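Local coordinates for monoglyceride lipase (Saccharomyces cerevisiae, PDB 4ZWN), which hydrolyses monoacylglycerols, preferring monounsaturated ones, to free fatty acids and glycerol, and also takes part in breaking down fatty acid ethyl esters, at residues A[189-203]-A[228-240]. The protein carries 2 engineered substitutions. Numbering follows the deposited sequence.
Engineered in segment 189-203: Ser196 (natural residue Leu).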
ATOM      1  N   ALA A 189      14.137  17.023   2.669  1.00 37.53           N
ATOM      2  CA  ALA A 189      12.798  17.332   3.175  1.00 35.40           C
ATOM      3  C   ALA A 189      12.531  16.797   4.592  1.00 36.27           C
ATOM      4  O   ALA A 189      12.016  17.538   5.426  1.00 35.09           O
ATOM      5  CB  ALA A 189      11.733  16.816   2.205  1.00 36.11           C
ATOM      6  N   PRO A 190      12.869  15.520   4.876  1.00 38.80           N
ATOM      7  CA  PRO A 190      12.679  15.091   6.268  1.00 36.48           C
ATOM      8  C   PRO A 190      13.607  15.825   7.226  1.00 37.44           C
ATOM      9  O   PRO A 190      13.238  16.076   8.372  1.00 42.43           O
ATOM     10  CB  PRO A 190      13.016  13.595   6.226  1.00 34.25           C
ATOM     11  CG  PRO A 190      12.824  13.200   4.805  1.00 36.28           C
ATOM     12  CD  PRO A 190      13.261  14.390   4.015  1.00 35.08           C
ATOM     13  N   LEU A 191      14.797  16.173   6.748  1.00 36.79           N
ATOM     14  CA  LEU A 191      15.778  16.890   7.556  1.00 41.87           C
ATOM     15  C   LEU A 191      15.290  18.280   7.953  1.00 40.88           C
ATOM     16  O   LEU A 191      15.642  18.786   9.020  1.00 42.47           O
ATOM     17  CB  LEU A 191      17.103  17.005   6.800  1.00 41.17           C
ATOM     18  CG  LEU A 191      18.219  16.011   7.129  1.00 45.02           C
ATOM     19  CD1 LEU A 191      17.693  14.596   7.279  1.00 42.85           C
ATOM     20  CD2 LEU A 191      19.283  16.070   6.045  1.00 44.72           C
ATOM     21  N   LEU A 192      14.477  18.888   7.092  1.00 36.16           N
ATOM     22  CA  LEU A 192      13.981  20.249   7.321  1.00 41.37           C
ATOM     23  C   LEU A 192      12.527  20.282   7.778  1.00 40.98           C
ATOM     24  O   LEU A 192      11.943  21.355   7.911  1.00 33.82           O
ATOM     25  CB  LEU A 192      14.128  21.091   6.050  1.00 33.68           C
ATOM     26  CG  LEU A 192      15.545  21.391   5.559  1.00 32.53           C
ATOM     27  CD1 LEU A 192      15.522  22.269   4.315  1.00 43.00           C
ATOM     28  CD2 LEU A 192      16.354  22.044   6.656  1.00 32.86           C
ATOM     29  N   ALA A 193      11.954  19.108   8.028  1.00 34.65           N
ATOM     30  CA  ALA A 193      10.534  18.988   8.357  1.00 37.30           C
ATOM     31  C   ALA A 193      10.144  19.756   9.620  1.00 39.47           C
ATOM     32  O   ALA A 193       9.258  20.601   9.573  1.00 42.13           O
ATOM     33  CB  ALA A 193      10.159  17.532   8.503  1.00 37.32           C
ATOM     34  N   LYS A 194      10.792  19.454  10.742  1.00 40.22           N
ATOM     35  CA  LYS A 194      10.514  20.131  12.010  1.00 48.71           C
ATOM     36  C   LYS A 194      10.446  21.656  11.844  1.00 51.37           C
ATOM     37  O   LYS A 194       9.465  22.282  12.249  1.00 51.62           O
ATOM     38  CB  LYS A 194      11.570  19.753  13.053  1.00 52.07           C
ATOM     39  CG  LYS A 194      11.039  18.936  14.226  1.00 60.80           C
ATOM     40  CD  LYS A 194      10.341  19.810  15.263  1.00 61.73           C
ATOM     41  CE  LYS A 194      10.004  19.008  16.510  1.00 63.16           C
ATOM     42  NZ  LYS A 194      11.141  18.123  16.889  1.00 66.22           N
ATOM     43  N   PHE A 195      11.478  22.235  11.231  1.00 47.99           N
ATOM     44  CA  PHE A 195      11.572  23.681  10.986  1.00 51.45           C
ATOM     45  C   PHE A 195      10.472  24.183  10.040  1.00 43.29           C
ATOM     46  O   PHE A 195       9.792  25.169  10.329  1.00 49.63           O
ATOM     47  CB  PHE A 195      12.959  24.013  10.403  1.00 55.69           C
ATOM     48  CG  PHE A 195      13.345  25.484  10.457  1.00 65.31           C
ATOM     49  CD1 PHE A 195      14.376  25.905  11.286  1.00 65.36           C
ATOM     50  CD2 PHE A 195      12.716  26.431   9.655  1.00 65.17           C
ATOM     51  CE1 PHE A 195      14.758  27.240  11.331  1.00 75.05           C
ATOM     52  CE2 PHE A 195      13.090  27.769   9.701  1.00 63.05           C
ATOM     53  CZ  PHE A 195      14.111  28.172  10.538  1.00 70.54           C
ATOM     54  N   SER A 196      10.330  23.510   8.898  1.00 41.67           N
ATOM     55  CA  SER A 196       9.413  23.935   7.839  1.00 36.67           C
ATOM     56  C   SER A 196       8.463  22.811   7.412  1.00 41.49           C
ATOM     57  O   SER A 196       8.608  22.247   6.325  1.00 43.92           O
ATOM     58  CB  SER A 196      10.205  24.416   6.622  1.00 36.09           C
ATOM     59  OG  SER A 196      11.322  25.202   7.005  1.00 49.62           O
ATOM     60  N   PRO A 197       7.480  22.484   8.262  1.00 37.58           N
ATOM     61  CA  PRO A 197       6.637  21.305   8.034  1.00 36.63           C
ATOM     62  C   PRO A 197       5.646  21.450   6.884  1.00 40.27           C
ATOM     63  O   PRO A 197       5.397  20.468   6.182  1.00 41.24           O
ATOM     64  CB  PRO A 197       5.895  21.149   9.365  1.00 36.09           C
ATOM     65  CG  PRO A 197       5.858  22.520   9.937  1.00 29.73           C
ATOM     66  CD  PRO A 197       7.147  23.168   9.524  1.00 38.29           C
ATOM     67  N   ARG A 198       5.094  22.641   6.684  1.00 40.55           N
ATOM     68  CA  ARG A 198       4.020  22.804   5.710  1.00 38.07           C
ATOM     69  C   ARG A 198       4.516  23.131   4.306  1.00 34.11           C
ATOM     70  O   ARG A 198       3.716  23.297   3.389  1.00 33.79           O
ATOM     71  CB  ARG A 198       3.048  23.879   6.185  1.00 42.31           C
ATOM     72  CG  ARG A 198       2.140  23.421   7.316  1.00 49.32           C
ATOM     73  CD  ARG A 198       1.491  24.615   7.968  1.00 60.48           C
ATOM     74  NE  ARG A 198       2.491  25.643   8.232  1.00 64.27           N
ATOM     75  CZ  ARG A 198       2.237  26.810   8.812  1.00 76.14           C
ATOM     76  NH1 ARG A 198       1.003  27.109   9.200  1.00 77.05           N
ATOM     77  NH2 ARG A 198       3.220  27.678   9.004  1.00 77.10           N
ATOM     78  N   VAL A 199       5.829  23.218   4.131  1.00 30.12           N
ATOM     79  CA  VAL A 199       6.381  23.380   2.793  1.00 34.68           C
ATOM     80  C   VAL A 199       6.050  22.150   1.952  1.00 36.09           C
ATOM     81  O   VAL A 199       6.406  21.027   2.305  1.00 37.35           O
ATOM     82  CB  VAL A 199       7.903  23.600   2.820  1.00 32.74           C
ATOM     83  CG1 VAL A 199       8.487  23.434   1.429  1.00 28.32           C
ATOM     84  CG2 VAL A 199       8.225  24.978   3.378  1.00 27.82           C
ATOM     85  N   ARG A 200       5.346  22.365   0.848  1.00 35.50           N
ATOM     86  CA  ARG A 200       4.937  21.265  -0.012  1.00 37.90           C
ATOM     87  C   ARG A 200       5.831  21.194  -1.243  1.00 42.20           C
ATOM     88  O   ARG A 200       6.315  22.217  -1.725  1.00 42.41           O
ATOM     89  CB  ARG A 200       3.463  21.416  -0.398  1.00 44.08           C
ATOM     90  CG  ARG A 200       2.523  21.052   0.748  1.00 45.66           C
ATOM     91  CD  ARG A 200       1.157  21.705   0.639  1.00 49.13           C
ATOM     92  NE  ARG A 200       0.430  21.288  -0.554  1.00 47.16           N
ATOM     93  CZ  ARG A 200       0.299  22.039  -1.640  1.00 55.42           C
ATOM     94  NH1 ARG A 200       0.846  23.248  -1.679  1.00 58.94           N
ATOM     95  NH2 ARG A 200      -0.380  21.585  -2.683  1.00 54.25           N
ATOM     96  N   ILE A 201       6.061  19.984  -1.741  1.00 42.89           N
ATOM     97  CA  ILE A 201       7.042  19.795  -2.799  1.00 40.23           C
ATOM     98  C   ILE A 201       6.675  18.668  -3.770  1.00 37.47           C
ATOM     99  O   ILE A 201       6.068  17.669  -3.386  1.00 39.97           O
ATOM    100  CB  ILE A 201       8.440  19.536  -2.189  1.00 37.86           C
ATOM    101  CG1 ILE A 201       9.530  19.772  -3.227  1.00 42.84           C
ATOM    102  CG2 ILE A 201       8.538  18.138  -1.585  1.00 39.07           C
ATOM    103  CD1 ILE A 201      10.871  20.013  -2.616  1.00 48.13           C
ATOM    104  N   ASP A 202       7.032  18.864  -5.036  1.00 37.35           N
ATOM    105  CA  ASP A 202       6.768  17.900  -6.100  1.00 40.40           C
ATOM    106  C   ASP A 202       8.083  17.451  -6.729  1.00 38.82           C
ATOM    107  O   ASP A 202       8.735  18.216  -7.438  1.00 39.21           O
ATOM    108  CB  ASP A 202       5.841  18.511  -7.157  1.00 45.20           C
ATOM    109  CG  ASP A 202       5.550  17.563  -8.311  1.00 50.08           C
ATOM    110  OD1 ASP A 202       5.743  16.338  -8.158  1.00 49.82           O
ATOM    111  OD2 ASP A 202       5.116  18.048  -9.377  1.00 58.78           O
ATOM    112  N   THR A 203       8.469  16.209  -6.462  1.00 44.08           N
ATOM    113  CA  THR A 203       9.768  15.703  -6.890  1.00 43.14           C
ATOM    114  C   THR A 203       9.705  15.031  -8.255  1.00 43.28           C
ATOM    115  O   THR A 203      10.734  14.692  -8.836  1.00 45.98           O
ATOM    116  CB  THR A 203      10.337  14.705  -5.871  1.00 44.77           C
ATOM    117  OG1 THR A 203       9.470  13.567  -5.775  1.00 54.01           O
ATOM    118  CG2 THR A 203      10.460  15.364  -4.511  1.00 43.80           C
ATOM    119  N   PRO A 228       0.152  16.942 -11.057  1.00 57.92           N
ATOM    120  CA  PRO A 228       1.372  16.926 -10.244  1.00 57.15           C
ATOM    121  C   PRO A 228       1.173  16.240  -8.896  1.00 54.52           C
ATOM    122  O   PRO A 228       0.043  16.082  -8.439  1.00 53.06           O
ATOM    123  CB  PRO A 228       1.684  18.411 -10.059  1.00 54.56           C
ATOM    124  CG  PRO A 228       0.352  19.061 -10.087  1.00 58.48           C
ATOM    125  CD  PRO A 228      -0.482  18.274 -11.062  1.00 64.37           C
ATOM    126  N   LEU A 229       2.274  15.843  -8.271  1.00 55.74           N
ATOM    127  CA  LEU A 229       2.226  15.151  -6.992  1.00 52.17           C
ATOM    128  C   LEU A 229       2.881  15.974  -5.884  1.00 51.46           C
ATOM    129  O   LEU A 229       4.104  16.098  -5.832  1.00 48.38           O
ATOM    130  CB  LEU A 229       2.907  13.786  -7.106  1.00 49.40           C
ATOM    131  CG  LEU A 229       3.157  13.047  -5.793  1.00 52.94           C
ATOM    132  CD1 LEU A 229       1.863  12.906  -4.999  1.00 40.82           C
ATOM    133  CD2 LEU A 229       3.791  11.689  -6.066  1.00 47.93           C
ATOM    134  N   TYR A 230       2.061  16.524  -4.991  1.00 46.71           N
ATOM    135  CA  TYR A 230       2.575  17.340  -3.896  1.00 45.75           C
ATOM    136  C   TYR A 230       2.610  16.585  -2.574  1.00 43.90           C
ATOM    137  O   TYR A 230       1.667  15.874  -2.225  1.00 43.31           O
ATOM    138  CB  TYR A 230       1.740  18.611  -3.734  1.00 47.51           C
ATOM    139  CG  TYR A 230       1.656  19.447  -4.987  1.00 51.83           C
ATOM    140  CD1 TYR A 230       2.762  20.148  -5.451  1.00 47.88           C
ATOM    141  CD2 TYR A 230       0.472  19.538  -5.705  1.00 55.71           C
ATOM    142  CE1 TYR A 230       2.692  20.911  -6.598  1.00 52.59           C
ATOM    143  CE2 TYR A 230       0.389  20.300  -6.850  1.00 61.86           C
ATOM    144  CZ  TYR A 230       1.502  20.985  -7.294  1.00 62.76           C
ATOM    145  OH  TYR A 230       1.421  21.745  -8.438  1.00 63.01           O
ATOM    146  N   GLY A 231       3.707  16.751  -1.844  1.00 39.14           N
ATOM    147  CA  GLY A 231       3.827  16.210  -0.504  1.00 33.44           C
ATOM    148  C   GLY A 231       4.458  17.225   0.431  1.00 38.24           C
ATOM    149  O   GLY A 231       5.405  17.913   0.054  1.00 43.65           O
ATOM    150  N   SER A 232       3.931  17.329   1.648  1.00 29.46           N
ATOM    151  CA  SER A 232       4.482  18.252   2.634  1.00 35.02           C
ATOM    152  C   SER A 232       5.701  17.641   3.311  1.00 35.80           C
ATOM    153  O   SER A 232       5.830  16.420   3.371  1.00 36.66           O
ATOM    154  CB  SER A 232       3.435  18.618   3.684  1.00 33.39           C
ATOM    155  OG  SER A 232       3.205  17.531   4.563  1.00 34.76           O
ATOM    156  N   PHE A 233       6.590  18.489   3.821  1.00 38.02           N
ATOM    157  CA  PHE A 233       7.769  18.014   4.536  1.00 34.71           C
ATOM    158  C   PHE A 233       7.362  17.152   5.730  1.00 33.48           C
ATOM    159  O   PHE A 233       8.016  16.156   6.036  1.00 30.11           O
ATOM    160  CB  PHE A 233       8.640  19.186   5.005  1.00 35.72           C
ATOM    161  CG  PHE A 233       9.489  19.791   3.919  1.00 38.87           C
ATOM    162  CD1 PHE A 233       9.326  19.413   2.598  1.00 34.32           C
ATOM    163  CD2 PHE A 233      10.463  20.730   4.226  1.00 35.76           C
ATOM    164  CE1 PHE A 233      10.106  19.968   1.602  1.00 34.74           C
ATOM    165  CE2 PHE A 233      11.249  21.285   3.235  1.00 34.25           C
ATOM    166  CZ  PHE A 233      11.071  20.902   1.921  1.00 27.85           C
ATOM    167  N   ARG A 234       6.276  17.538   6.394  1.00 30.51           N
ATOM    168  CA  ARG A 234       5.789  16.799   7.554  1.00 36.84           C
ATOM    169  C   ARG A 234       5.348  15.403   7.132  1.00 34.12           C
ATOM    170  O   ARG A 234       5.713  14.415   7.767  1.00 32.46           O
ATOM    171  CB  ARG A 234       4.644  17.557   8.238  1.00 24.85           C
ATOM    172  CG  ARG A 234       4.023  16.865   9.460  1.00 29.25           C
ATOM    173  CD  ARG A 234       5.043  16.137  10.336  1.00 33.59           C
ATOM    174  NE  ARG A 234       6.047  17.013  10.932  1.00 37.00           N
ATOM    175  CZ  ARG A 234       7.180  16.574  11.474  1.00 44.51           C
ATOM    176  NH1 ARG A 234       7.452  15.275  11.485  1.00 42.35           N
ATOM    177  NH2 ARG A 234       8.045  17.430  12.000  1.00 47.59           N
ATOM    178  N   GLN A 235       4.575  15.329   6.054  1.00 34.63           N
ATOM    179  CA  GLN A 235       4.127  14.051   5.515  1.00 30.39           C
ATOM    180  C   GLN A 235       5.312  13.171   5.131  1.00 38.66           C
ATOM    181  O   GLN A 235       5.394  12.008   5.536  1.00 37.59           O
ATOM    182  CB  GLN A 235       3.227  14.264   4.297  1.00 33.52           C
ATOM    183  CG  GLN A 235       2.821  12.973   3.604  1.00 35.05           C
ATOM    184  CD  GLN A 235       2.218  13.203   2.230  1.00 34.33           C
ATOM    185  OE1 GLN A 235       2.635  14.098   1.501  1.00 36.16           O
ATOM    186  NE2 GLN A 235       1.232  12.389   1.871  1.00 34.13           N
ATOM    187  N   ILE A 236       6.226  13.741   4.352  1.00 32.51           N
ATOM    188  CA  ILE A 236       7.380  13.008   3.846  1.00 32.54           C
ATOM    189  C   ILE A 236       8.278  12.496   4.976  1.00 38.99           C
ATOM    190  O   ILE A 236       8.673  11.330   4.980  1.00 36.63           O
ATOM    191  CB  ILE A 236       8.201  13.881   2.882  1.00 32.18           C
ATOM    192  CG1 ILE A 236       7.346  14.257   1.671  1.00 32.98           C
ATOM    193  CG2 ILE A 236       9.457  13.152   2.433  1.00 30.47           C
ATOM    194  CD1 ILE A 236       7.969  15.297   0.778  1.00 28.82           C
ATOM    195  N   HIS A 237       8.584  13.365   5.933  1.00 32.50           N
ATOM    196  CA  HIS A 237       9.390  12.983   7.088  1.00 33.03           C
ATOM    197  C   HIS A 237       8.783  11.799   7.824  1.00 35.24           C
ATOM    198  O   HIS A 237       9.487  10.876   8.232  1.00 30.09           O
ATOM    199  CB  HIS A 237       9.534  14.161   8.051  1.00 31.59           C
ATOM    200  CG  HIS A 237      10.198  13.810   9.349  1.00 33.18           C
ATOM    201  ND1 HIS A 237       9.514  13.257  10.411  1.00 29.63           N
ATOM    202  CD2 HIS A 237      11.481  13.948   9.760  1.00 27.57           C
ATOM    203  CE1 HIS A 237      10.348  13.063  11.417  1.00 30.81           C
ATOM    204  NE2 HIS A 237      11.549  13.474  11.047  1.00 30.26           N
ATOM    205  N   ASP A 238       7.467  11.838   7.985  1.00 30.10           N
ATOM    206  CA  ASP A 238       6.784  10.863   8.813  1.00 29.97           C
ATOM    207  C   ASP A 238       6.778   9.463   8.211  1.00 34.89           C
ATOM    208  O   ASP A 238       6.923   8.483   8.942  1.00 33.41           O
ATOM    209  CB  ASP A 238       5.359  11.334   9.098  1.00 31.71           C
ATOM    210  CG  ASP A 238       5.316  12.406  10.167  1.00 34.55           C
ATOM    211  OD1 ASP A 238       6.403  12.880  10.559  1.00 36.93           O
ATOM    212  OD2 ASP A 238       4.212  12.777  10.616  1.00 37.23           O
ATOM    213  N   PHE A 239       6.631   9.343   6.894  1.00 30.12           N
ATOM    214  CA  PHE A 239       6.678   8.000   6.327  1.00 35.84           C
ATOM    215  C   PHE A 239       8.119   7.583   6.028  1.00 33.48           C
ATOM    216  O   PHE A 239       8.403   6.396   5.892  1.00 33.15           O
ATOM    217  CB  PHE A 239       5.772   7.858   5.082  1.00 34.31           C
ATOM    218  CG  PHE A 239       6.107   8.767   3.919  1.00 28.32           C
ATOM    219  CD1 PHE A 239       7.305   8.657   3.238  1.00 31.85           C
ATOM    220  CD2 PHE A 239       5.166   9.666   3.449  1.00 33.75           C
ATOM    221  CE1 PHE A 239       7.585   9.464   2.155  1.00 35.18           C
ATOM    222  CE2 PHE A 239       5.436  10.472   2.360  1.00 35.41           C
ATOM    223  CZ  PHE A 239       6.647  10.372   1.713  1.00 35.15           C
ATOM    224  N   MET A 240       9.029   8.549   5.945  1.00 34.80           N
ATOM    225  CA  MET A 240      10.444   8.215   5.809  1.00 33.20           C
ATOM    226  C   MET A 240      10.945   7.635   7.123  1.00 31.47           C
ATOM    227  O   MET A 240      11.636   6.615   7.139  1.00 32.39           O
ATOM    228  CB  MET A 240      11.271   9.440   5.413  1.00 36.52           C
ATOM    229  CG  MET A 240      11.131   9.845   3.954  1.00 33.78           C
ATOM    230  SD  MET A 240      11.933   8.699   2.824  1.00 40.16           S
ATOM    231  CE  MET A 240      13.639   8.863   3.348  1.00 35.36           C
TER
HETATM  232  O   HOH W   1       6.753  14.627  -5.048  1.00 42.42           O
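Phe233 is clamped between two methyl groups: Ala189 CB lies over one face, 3.9 Å from the ring centroid, and Val199 CG1 makes the matching CH-pi contact over the opposite face. Ile201 CG2 sits in plane at the ring's edge and also meets Ile236 CD1 at 3.7 Å, the two isoleucine side chains crossing at about a right angle. With CG1 anti to the backbone N (chi1 167°), the Val199 side chain runs side by side with Phe233 and sets that methyl over the ring. Main-chain bonds set this sandwich in place. Phe233 N donates to Val199 O at 3.0 Å and Arg234 N to Pro197 O at 3.1 Å. Farther along, Ile201 and Gly231 exchange a reciprocal pair of bonds, the shorter from Ile201 N to Gly231 O at 2.8 Å. From the turn after helix 185-191, Ala193 CB lies over one face of the Arg234 guanidinium, toward its rim; on helix 233-248, Arg234 NH1 forms a salt bridge to Asp238 OD1, and His237 ND1 donates to the same oxygen at 3.1 Å. Ser232 OG caps the helix by accepting from Gln235 N and also bonds to Gly109 O. A two-stranded antiparallel sheet thus leads into an N-capped helix, in a region consistent with the cap of an alpha/beta hydrolase.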